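L-arabinose ABC transporter, periplasmic L-arabinose-binding protein (Burkholderia thailandensis, PDB 4KZK) probably delivers L-arabinose and related sugars to an ABC transporter as its periplasmic binding component, and also binds beta-D-galactopyranose. Local coordinates at residues K38-K44 and A92-C98; L119-D123 and H294-T298; E158-W164 and T257-I261. All blocks are in the same frame, centred on the assembly; numbering follows the deposited sequence. Where two conformers were deposited one is given.

Contact 1 of 3, residues K38-K44 and A92-C98; sequences KIGFVVK and AQGVIIC. With GAL (beta-D-galactopyranose), chain B.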
loop_
_atom_site.group_PDB
_atom_site.type_symbol
_atom_site.label_atom_id
_atom_site.label_comp_id
_atom_site.label_asym_id
_atom_site.label_seq_id
_atom_site.Cartn_x
_atom_site.Cartn_y
_atom_site.Cartn_z
ATOM N N LYS A 38 -24.298 -10.415 -6.095
ATOM C CA LYS A 38 -23.327 -10.743 -5.067
ATOM C C LYS A 38 -21.937 -10.520 -5.633
ATOM O O LYS A 38 -21.626 -10.999 -6.713
ATOM C CB LYS A 38 -23.534 -12.194 -4.654
ATOM C CG LYS A 38 -22.865 -12.591 -3.359
ATOM C CD LYS A 38 -23.225 -14.019 -2.981
ATOM C CE LYS A 38 -24.589 -14.088 -2.309
ATOM N NZ LYS A 38 -25.143 -15.465 -2.175
ATOM N N ILE A 39 -21.126 -9.751 -4.905
ATOM C CA ILE A 39 -19.775 -9.385 -5.331
ATOM C C ILE A 39 -18.785 -9.806 -4.255
ATOM O O ILE A 39 -18.995 -9.529 -3.063
ATOM C CB ILE A 39 -19.664 -7.873 -5.604
ATOM C CG1 ILE A 39 -20.516 -7.502 -6.823
ATOM C CG2 ILE A 39 -18.215 -7.462 -5.852
ATOM C CD1 ILE A 39 -20.658 -6.015 -7.065
ATOM N N GLY A 40 -17.718 -10.472 -4.688
ATOM C CA GLY A 40 -16.620 -10.863 -3.797
ATOM C C GLY A 40 -15.605 -9.758 -3.717
ATOM O O GLY A 40 -15.393 -9.051 -4.697
ATOM N N PHE A 41 -14.987 -9.592 -2.546
ATOM C CA PHE A 41 -13.911 -8.613 -2.362
ATOM C C PHE A 41 -12.834 -9.322 -1.548
ATOM O O PHE A 41 -12.977 -9.523 -0.355
ATOM C CB PHE A 41 -14.407 -7.353 -1.657
ATOM C CG PHE A 41 -13.595 -6.112 -1.959
ATOM C CD1 PHE A 41 -12.242 -6.019 -1.622
ATOM C CD2 PHE A 41 -14.178 -5.028 -2.604
ATOM C CE1 PHE A 41 -11.523 -4.865 -1.912
ATOM C CE2 PHE A 41 -13.457 -3.874 -2.887
ATOM C CZ PHE A 41 -12.105 -3.802 -2.542
ATOM N N VAL A 42 -11.784 -9.722 -2.246
ATOM C CA VAL A 42 -10.777 -10.665 -1.748
ATOM C C VAL A 42 -9.490 -9.889 -1.555
ATOM O O VAL A 42 -9.048 -9.222 -2.469
ATOM C CB VAL A 42 -10.605 -11.842 -2.740
ATOM C CG1 VAL A 42 -9.479 -12.764 -2.294
ATOM C CG2 VAL A 42 -11.945 -12.577 -2.875
ATOM N N VAL A 43 -8.909 -9.950 -0.355
ATOM C CA VAL A 43 -7.718 -9.156 -0.031
ATOM C C VAL A 43 -6.543 -9.983 0.480
ATOM O O VAL A 43 -6.715 -10.962 1.213
ATOM C CB VAL A 43 -8.042 -8.038 1.003
ATOM C CG1 VAL A 43 -9.159 -7.141 0.487
ATOM C CG2 VAL A 43 -8.378 -8.610 2.377
ATOM N N LYS A 44 -5.334 -9.575 0.119
ATOM C CA LYS A 44 -4.153 -10.348 0.475
ATOM C C LYS A 44 -3.818 -10.339 1.966
ATOM O O LYS A 44 -3.219 -11.292 2.471
ATOM C CB LYS A 44 -2.929 -9.882 -0.325
ATOM C CG LYS A 44 -2.573 -8.425 -0.139
ATOM C CD LYS A 44 -1.325 -8.004 -0.913
ATOM C CE LYS A 44 -0.976 -6.559 -0.584
ATOM N NZ LYS A 44 0.241 -6.012 -1.283
ATOM N N ALA A 92 -21.843 -15.722 -6.651
ATOM C CA ALA A 92 -21.406 -14.366 -6.912
ATOM C C ALA A 92 -21.256 -14.153 -8.409
ATOM O O ALA A 92 -20.885 -15.081 -9.131
ATOM C CB ALA A 92 -20.080 -14.111 -6.208
ATOM N N GLN A 93 -21.559 -12.947 -8.891
ATOM C CA GLN A 93 -21.385 -12.630 -10.308
ATOM C C GLN A 93 -20.134 -11.801 -10.586
ATOM O O GLN A 93 -19.830 -11.504 -11.735
ATOM C CB GLN A 93 -22.615 -11.904 -10.872
ATOM C CG GLN A 93 -23.936 -12.662 -10.711
ATOM C CD GLN A 93 -24.668 -12.305 -9.427
ATOM O OE1 GLN A 93 -24.180 -11.522 -8.627
ATOM N NE2 GLN A 93 -25.855 -12.867 -9.241
ATOM N N GLY A 94 -19.405 -11.418 -9.545
ATOM C CA GLY A 94 -18.164 -10.690 -9.738
ATOM C C GLY A 94 -17.255 -10.774 -8.537
ATOM O O GLY A 94 -17.713 -11.053 -7.438
ATOM N N VAL A 95 -15.972 -10.504 -8.771
ATOM C CA VAL A 95 -14.966 -10.467 -7.701
ATOM C C VAL A 95 -13.948 -9.348 -7.978
ATOM O O VAL A 95 -13.438 -9.175 -9.112
ATOM C CB VAL A 95 -14.254 -11.846 -7.561
ATOM C CG1 VAL A 95 -13.670 -12.309 -8.889
ATOM C CG2 VAL A 95 -13.179 -11.828 -6.459
ATOM N N ILE A 96 -13.648 -8.608 -6.913
ATOM C CA ILE A 96 -12.571 -7.619 -6.891
ATOM C C ILE A 96 -11.494 -8.202 -5.987
ATOM O O ILE A 96 -11.810 -8.697 -4.905
ATOM C CB ILE A 96 -13.082 -6.276 -6.345
ATOM C CG1 ILE A 96 -14.185 -5.696 -7.244
ATOM C CG2 ILE A 96 -11.950 -5.278 -6.185
ATOM C CD1 ILE A 96 -15.050 -4.654 -6.580
ATOM N N ILE A 97 -10.259 -8.213 -6.451
ATOM C CA ILE A 97 -9.205 -8.902 -5.701
ATOM C C ILE A 97 -7.901 -8.109 -5.659
ATOM O O ILE A 97 -7.495 -7.540 -6.661
ATOM C CB ILE A 97 -8.964 -10.329 -6.257
ATOM C CG1 ILE A 97 -7.918 -11.092 -5.423
ATOM C CG2 ILE A 97 -8.607 -10.307 -7.748
ATOM C CD1 ILE A 97 -7.938 -12.592 -5.607
ATOM N N CYS A 98 -7.277 -8.088 -4.486
ATOM C CA CYS A 98 -5.875 -7.707 -4.356
ATOM C C CYS A 98 -5.147 -8.994 -4.020
ATOM O O CYS A 98 -5.177 -9.439 -2.878
ATOM C CB CYS A 98 -5.628 -6.657 -3.272
ATOM S SG CYS A 98 -3.853 -6.204 -3.220
HETATM C C1 GAL B . -0.915 -2.469 -1.545
HETATM C C2 GAL B . -0.383 -2.409 -0.115
HETATM C C3 GAL B . -1.415 -1.676 0.753
HETATM C C4 GAL B . -1.744 -0.322 0.131
HETATM C C5 GAL B . -2.234 -0.535 -1.290
HETATM C C6 GAL B . -2.522 0.787 -1.990
HETATM O O1 GAL B . 0.102 -3.038 -2.346
HETATM O O2 GAL B . -0.194 -3.729 0.341
HETATM O O3 GAL B . -0.949 -1.524 2.099
HETATM O O4 GAL B . -0.632 0.537 0.179
HETATM O O5 GAL B . -1.197 -1.166 -2.029
HETATM O O6 GAL B . -2.973 0.566 -3.317
#
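K44 runs its aliphatic chain past the thiol of C98 and ends in a nitrogen gripped by three oxygens. NZ donates to galactose O2 at 2.8 Å and to O1 at 3.2 Å, and D124 completes the grip through a salt bridge. Beyond CG the chain is fully extended, chi3 -176° and chi4 180°, which carries the ammonium beyond the strand end to the sugar; on the way, K44 CD passes 3.9 Å from C98 SG. C98 might be suspected of touching the sugar, but its SG stays 5.0 Å from galactose C1, the nearest sugar atom, so here it packs against the lysine rather than binding the ligand.

Behind this end the strands 38-43 and 94-98 are parallel neighbours, their axes 4.4 Å apart. The ladder G40 N to G94 O, I96 N to G40 O, V42 N to I96 O and C98 N to V42 O is unbroken. At the far end Q93 bends at chi2 and brings OE1 back to K38 N at 2.8 Å, in the plane of the amide carbonyl, while Q93 N donates to K38 O. The backbone N of G94 is buried by the contact and has no hydrogen-bond partner.

On one face of the pair, I96 CG2 lies over the F41 ring, 4.0 Å from its centroid, a CH-pi contact offset toward the rim. On the other, V42 and I97 lie side by side, V42 CG1 to I97 CD1 3.7 Å.

The pair belongs to the parallel sheet of one lobe of the two-lobed, type I periplasmic binding fold. Strand 68-73 flanks 38-43 and strand 118-122 flanks 94-98; helices 49-65 and 291-308 cover the face of F41, and helix 77-89 covers that of V42.

Contact 2 of 3, residues L119-D123 and H294-T298; sequences LMSVD and HGYDT. With GAL (beta-D-galactopyranose), chain B.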
loop_
_atom_site.group_PDB
_atom_site.type_symbol
_atom_site.label_atom_id
_atom_site.label_comp_id
_atom_site.label_asym_id
_atom_site.label_seq_id
_atom_site.Cartn_x
_atom_site.Cartn_y
_atom_site.Cartn_z
ATOM N N LEU A 119 -14.180 -10.092 -13.335
ATOM C CA LEU A 119 -12.950 -9.969 -12.544
ATOM C C LEU A 119 -12.347 -8.565 -12.652
ATOM O O LEU A 119 -12.083 -8.081 -13.755
ATOM C CB LEU A 119 -11.923 -11.003 -13.024
ATOM C CG LEU A 119 -10.518 -10.911 -12.419
ATOM C CD1 LEU A 119 -10.537 -11.151 -10.921
ATOM C CD2 LEU A 119 -9.559 -11.855 -13.119
ATOM N N MET A 120 -12.088 -7.958 -11.488
ATOM C CA MET A 120 -11.439 -6.654 -11.356
ATOM C C MET A 120 -10.344 -6.760 -10.295
ATOM O O MET A 120 -10.489 -7.512 -9.351
ATOM C CB MET A 120 -12.466 -5.626 -10.904
ATOM C CG MET A 120 -11.928 -4.226 -10.685
ATOM S SD MET A 120 -13.286 -3.123 -10.286
ATOM C CE MET A 120 -14.166 -3.101 -11.843
ATOM N N SER A 121 -9.253 -6.033 -10.492
ATOM C CA SER A 121 -8.161 -5.989 -9.504
ATOM C C SER A 121 -8.104 -4.636 -8.820
ATOM O O SER A 121 -8.511 -3.600 -9.377
ATOM C CB SER A 121 -6.812 -6.315 -10.151
ATOM O OG SER A 121 -6.552 -5.424 -11.193
ATOM N N VAL A 122 -7.597 -4.649 -7.599
ATOM C CA VAL A 122 -7.392 -3.421 -6.831
ATOM C C VAL A 122 -6.017 -3.510 -6.176
ATOM O O VAL A 122 -5.602 -4.585 -5.716
ATOM C CB VAL A 122 -8.557 -3.174 -5.835
ATOM C CG1 VAL A 122 -8.618 -4.228 -4.749
ATOM C CG2 VAL A 122 -8.496 -1.770 -5.265
ATOM N N ASP A 123 -5.332 -2.365 -6.162
ATOM C CA ASP A 123 -4.017 -2.140 -5.550
ATOM C C ASP A 123 -2.877 -2.751 -6.329
ATOM O O ASP A 123 -2.036 -2.029 -6.820
ATOM C CB ASP A 123 -3.997 -2.572 -4.086
ATOM C CG ASP A 123 -5.140 -1.975 -3.323
ATOM O OD1 ASP A 123 -5.223 -0.720 -3.286
ATOM O OD2 ASP A 123 -5.993 -2.719 -2.811
ATOM N N HIS A 294 -10.930 3.065 -3.707
ATOM C CA HIS A 294 -10.541 1.663 -3.869
ATOM C C HIS A 294 -11.567 0.645 -3.393
ATOM O O HIS A 294 -11.536 -0.496 -3.830
ATOM C CB HIS A 294 -9.199 1.420 -3.168
ATOM C CG HIS A 294 -8.046 2.095 -3.837
ATOM N ND1 HIS A 294 -6.830 1.473 -4.033
ATOM C CD2 HIS A 294 -7.919 3.346 -4.342
ATOM C CE1 HIS A 294 -6.002 2.316 -4.632
ATOM N NE2 HIS A 294 -6.643 3.453 -4.842
ATOM N N GLY A 295 -12.474 1.042 -2.498
ATOM C CA GLY A 295 -13.495 0.140 -1.954
ATOM C C GLY A 295 -14.885 0.410 -2.492
ATOM O O GLY A 295 -15.589 -0.523 -2.865
ATOM N N TYR A 296 -15.302 1.672 -2.487
ATOM C CA TYR A 296 -16.672 2.007 -2.913
ATOM C C TYR A 296 -16.731 2.113 -4.446
ATOM O O TYR A 296 -17.586 1.460 -5.062
ATOM C CB TYR A 296 -17.150 3.270 -2.170
ATOM C CG TYR A 296 -18.595 3.657 -2.362
ATOM C CD1 TYR A 296 -18.981 4.325 -3.489
ATOM C CD2 TYR A 296 -19.541 3.364 -1.395
ATOM C CE1 TYR A 296 -20.297 4.698 -3.685
ATOM C CE2 TYR A 296 -20.880 3.726 -1.566
ATOM C CZ TYR A 296 -21.251 4.388 -2.720
ATOM O OH TYR A 296 -22.565 4.778 -2.925
ATOM N N ASP A 297 -15.829 2.868 -5.070
ATOM C CA ASP A 297 -15.914 3.103 -6.532
ATOM C C ASP A 297 -15.630 1.850 -7.348
ATOM O O ASP A 297 -16.239 1.631 -8.395
ATOM C CB ASP A 297 -14.995 4.232 -7.009
ATOM C CG ASP A 297 -15.477 5.596 -6.568
ATOM O OD1 ASP A 297 -16.412 5.651 -5.759
ATOM O OD2 ASP A 297 -14.906 6.591 -7.043
ATOM N N THR A 298 -14.699 1.024 -6.888
ATOM C CA THR A 298 -14.460 -0.241 -7.553
ATOM C C THR A 298 -15.725 -1.097 -7.493
ATOM O O THR A 298 -16.120 -1.699 -8.499
ATOM C CB THR A 298 -13.318 -1.019 -6.893
ATOM O OG1 THR A 298 -13.578 -1.125 -5.485
ATOM C CG2 THR A 298 -11.971 -0.333 -7.166
HETATM C C1 GAL B . -0.915 -2.469 -1.545
HETATM C C2 GAL B . -0.383 -2.409 -0.115
HETATM C C3 GAL B . -1.415 -1.676 0.753
HETATM C C4 GAL B . -1.744 -0.322 0.131
HETATM C C5 GAL B . -2.234 -0.535 -1.290
HETATM C C6 GAL B . -2.522 0.787 -1.990
HETATM O O1 GAL B . 0.102 -3.038 -2.346
HETATM O O2 GAL B . -0.194 -3.729 0.341
HETATM O O3 GAL B . -0.949 -1.524 2.099
HETATM O O4 GAL B . -0.632 0.537 0.179
HETATM O O5 GAL B . -1.197 -1.166 -2.029
HETATM O O6 GAL B . -2.973 0.566 -3.317
#
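Strand 119-122 and the helical segment 294-298 pack 10.2 Å apart between axes, with their N-to-C directions at 154°, so this stretch of helix runs roughly antiparallel to the strand segment. This is the helix-on-sheet layer of an alpha/beta lobe in the type I periplasmic binding fold, and the end nearest the sugar opens into the galactose pocket, where D123 and H294 both lie.

The polar centre is a His-carboxylate hydrogen bond from H294 ND1 to D123 OD1, 2.8 Å long and somewhat bent at 146°. OD1 sits close to the imidazole plane, whereas the histidine reaches the oxygen on its syn side, 31° out of the carboxylate plane. The same OD1 accepts from galactose O6 at 2.6 Å and from the indole of W50, so three donors fix the carboxylate. H294 thus lines the pocket and also positions D123 through ND1, while T318 holds its NE2. D123 OD2 lies near a carboxylate oxygen of E54, a proximity that may raise the proton affinity of one of the two acids.

Away from the sugar the contact is van der Waals packing. V122 CG2, placed anti to its own backbone nitrogen, reaches 3.6 Å from H294 O and 4.2 Å from T298 CG2. Two residues earlier on the same face of the strand, M120 SD lies 3.6 Å from T298 O and 4.0 Å from T298 CB. The helix makes a wider pi-type turn at 294-297, and the hydroxyl of T298 bridges it: OG1 donates to H294 O at 2.7 Å, approaching from above the carbonyl plane.

Contact 3 of 3, residues E158-W164 and T257-I261; sequences EAKRRGW and TDDMI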
loop_
_atom_site.group_PDB
_atom_site.type_symbol
_atom_site.label_atom_id
_atom_site.label_comp_id
_atom_site.label_asym_id
_atom_site.label_seq_id
_atom_site.Cartn_x
_atom_site.Cartn_y
_atom_site.Cartn_z
ATOM N N GLU A 158 11.189 17.927 6.190
ATOM C CA GLU A 158 11.321 17.827 7.650
ATOM C C GLU A 158 12.800 17.805 8.029
ATOM O O GLU A 158 13.213 18.395 9.027
ATOM C CB GLU A 158 10.571 16.599 8.158
ATOM C CG GLU A 158 10.670 16.328 9.658
ATOM C CD GLU A 158 10.176 17.455 10.547
ATOM O OE1 GLU A 158 9.482 18.382 10.063
ATOM O OE2 GLU A 158 10.472 17.396 11.761
ATOM N N ALA A 159 13.606 17.121 7.229
ATOM C CA ALA A 159 15.047 17.125 7.459
ATOM C C ALA A 159 15.586 18.557 7.415
ATOM O O ALA A 159 16.379 18.948 8.264
ATOM C CB ALA A 159 15.777 16.246 6.455
ATOM N N LYS A 160 15.146 19.325 6.426
ATOM C CA LYS A 160 15.541 20.723 6.277
ATOM C C LYS A 160 15.088 21.544 7.471
ATOM O O LYS A 160 15.864 22.342 7.994
ATOM C CB LYS A 160 14.947 21.286 4.989
ATOM C CG LYS A 160 15.134 22.776 4.783
ATOM C CD LYS A 160 14.599 23.161 3.416
ATOM C CE LYS A 160 15.634 22.891 2.348
ATOM N NZ LYS A 160 16.651 23.961 2.378
ATOM N N ARG A 161 13.844 21.353 7.913
ATOM C CA ARG A 161 13.359 22.068 9.094
ATOM C C ARG A 161 14.274 21.832 10.312
ATOM O O ARG A 161 14.531 22.752 11.093
ATOM C CB ARG A 161 11.920 21.647 9.413
ATOM C CG ARG A 161 11.171 22.602 10.328
ATOM C CD ARG A 161 9.847 22.013 10.787
ATOM N NE ARG A 161 10.073 20.784 11.543
ATOM C CZ ARG A 161 10.490 20.739 12.805
ATOM N NH1 ARG A 161 10.710 21.861 13.496
ATOM N NH2 ARG A 161 10.682 19.560 13.385
ATOM N N ARG A 162 14.782 20.603 10.448
ATOM C CA ARG A 162 15.671 20.228 11.563
ATOM C C ARG A 162 17.118 20.680 11.396
ATOM O O ARG A 162 17.917 20.540 12.328
ATOM C CB ARG A 162 15.639 18.704 11.777
ATOM C CG ARG A 162 14.285 18.206 12.210
ATOM C CD ARG A 162 14.297 16.744 12.580
ATOM N NE ARG A 162 12.938 16.236 12.659
ATOM C CZ ARG A 162 12.629 15.021 13.090
ATOM N NH1 ARG A 162 13.577 14.184 13.512
ATOM N NH2 ARG A 162 11.367 14.656 13.112
ATOM N N GLY A 163 17.461 21.193 10.219
ATOM C CA GLY A 163 18.818 21.651 9.940
ATOM C C GLY A 163 19.794 20.532 9.634
ATOM O O GLY A 163 21.010 20.705 9.741
ATOM N N TRP A 164 19.256 19.378 9.253
ATOM C CA TRP A 164 20.074 18.233 8.900
ATOM C C TRP A 164 20.873 18.550 7.635
ATOM O O TRP A 164 20.390 19.236 6.745
ATOM C CB TRP A 164 19.187 17.005 8.653
ATOM C CG TRP A 164 18.669 16.349 9.879
ATOM C CD1 TRP A 164 18.649 16.855 11.146
ATOM C CD2 TRP A 164 18.043 15.059 9.956
ATOM N NE1 TRP A 164 18.068 15.950 12.012
ATOM C CE2 TRP A 164 17.691 14.842 11.303
ATOM C CE3 TRP A 164 17.765 14.056 9.021
ATOM C CZ2 TRP A 164 17.075 13.663 11.737
ATOM C CZ3 TRP A 164 17.159 12.889 9.454
ATOM C CH2 TRP A 164 16.824 12.704 10.807
ATOM N N THR A 257 13.358 9.207 17.736
ATOM C CA THR A 257 12.653 10.182 16.927
ATOM C C THR A 257 13.488 11.388 16.498
ATOM O O THR A 257 13.271 11.916 15.419
ATOM C CB THR A 257 11.348 10.649 17.590
ATOM O OG1 THR A 257 10.593 11.393 16.630
ATOM C CG2 THR A 257 11.630 11.495 18.839
ATOM N N ASP A 258 14.462 11.805 17.292
ATOM C CA ASP A 258 15.288 12.936 16.871
ATOM C C ASP A 258 16.228 12.616 15.708
ATOM O O ASP A 258 16.641 13.522 14.977
ATOM C CB ASP A 258 16.106 13.473 18.048
ATOM C CG ASP A 258 15.245 14.176 19.100
ATOM O OD1 ASP A 258 14.109 14.607 18.794
ATOM O OD2 ASP A 258 15.730 14.327 20.235
ATOM N N ASP A 259 16.534 11.335 15.527
ATOM C CA ASP A 259 17.516 10.891 14.547
ATOM C C ASP A 259 16.905 10.098 13.410
ATOM O O ASP A 259 17.631 9.614 12.555
ATOM C CB ASP A 259 18.603 10.067 15.245
ATOM C CG ASP A 259 19.428 10.899 16.207
ATOM O OD1 ASP A 259 19.655 12.101 15.933
ATOM O OD2 ASP A 259 19.817 10.349 17.245
ATOM N N MET A 260 15.570 10.020 13.375
ATOM C CA MET A 260 14.857 9.242 12.340
ATOM C C MET A 260 13.672 10.022 11.787
ATOM O O MET A 260 12.823 10.457 12.551
ATOM C CB MET A 260 14.347 7.912 12.913
ATOM C CG MET A 260 13.357 7.151 12.009
ATOM S SD MET A 260 14.054 6.549 10.452
ATOM C CE MET A 260 15.098 5.186 10.950
ATOM N N ILE A 261 13.612 10.186 10.468
ATOM C CA ILE A 261 12.400 10.709 9.810
ATOM C C ILE A 261 11.890 9.649 8.842
ATOM O O ILE A 261 12.520 9.385 7.819
ATOM C CB ILE A 261 12.665 12.027 9.059
ATOM C CG1 ILE A 261 13.189 13.081 10.030
ATOM C CG2 ILE A 261 11.406 12.505 8.362
ATOM C CD1 ILE A 261 13.747 14.292 9.330
HETATM O O HOH W 1 11.026 11.980 13.724
#
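The C-terminal end of helix 144-161 faces the turn that leads into strand 260-264, A159 and I261 lying 7.3 Å apart between CA atoms. The helix finishes in a Schellman motif: G163 adopts positive phi (78°), with G163 N bonded back to K160 O and W164 N to A159 O. This reversal leads the chain into W164, whose indole packs against the other segment, within a lobe of the type I periplasmic binding fold and away from the sugar site.

I261 carries most of the apolar contact. Its CD1 sits over one face of the W164 six-membered ring, 3.9 Å from the centroid and offset toward the rim, in a CH-pi contact, and also touches A159 CB and E158 CG. Its CG1 lies over the centre of the R162 guanidinium, 3.7 Å from CZ, so indole and guanidinium meet the isoleucine from directions roughly at right angles. D258 O meets the indole edge near the ring plane, while H232 stacks on W164.

R162, extended from CG to NE, spans to the turn. NH1 donates to T257 O at 3.0 Å, in the carbonyl plane, and the rest of the group is held by E158. There OE2 takes three donors: R162 NE and NH2 on its anti side and R161 NH2 on its syn side, while R161 NE holds OE1. The bonds to E158 and T257 fix the rotation of the guanidinium, whose face lies against I261 CG1. A water completes the link, accepting from R162 NH2 at 2.8 Å and donating to M260 O at 2.6 Å.

In the fold
Contacts 1 and 2 are adjoining parts of one lobe, their centres 9 Å apart. Strands 94-98 and 118-122 are neighbours in the sheet, probably joined by bonds between V95 O and M120 N and between I97 N and M120 O, each 3.0 Å. Both contacts reach galactose from the ends of their strands: contact 1 offers a donor to O1 and O2, contact 2 an acceptor to O6, so they hold different parts of the sugar. Contact 3 lies across the chain's centre, 42 Å from contact 1 and 37 Å from contact 2 between centres, and touches neither. Along the chain it is nested inside the loop that contact 2 closes.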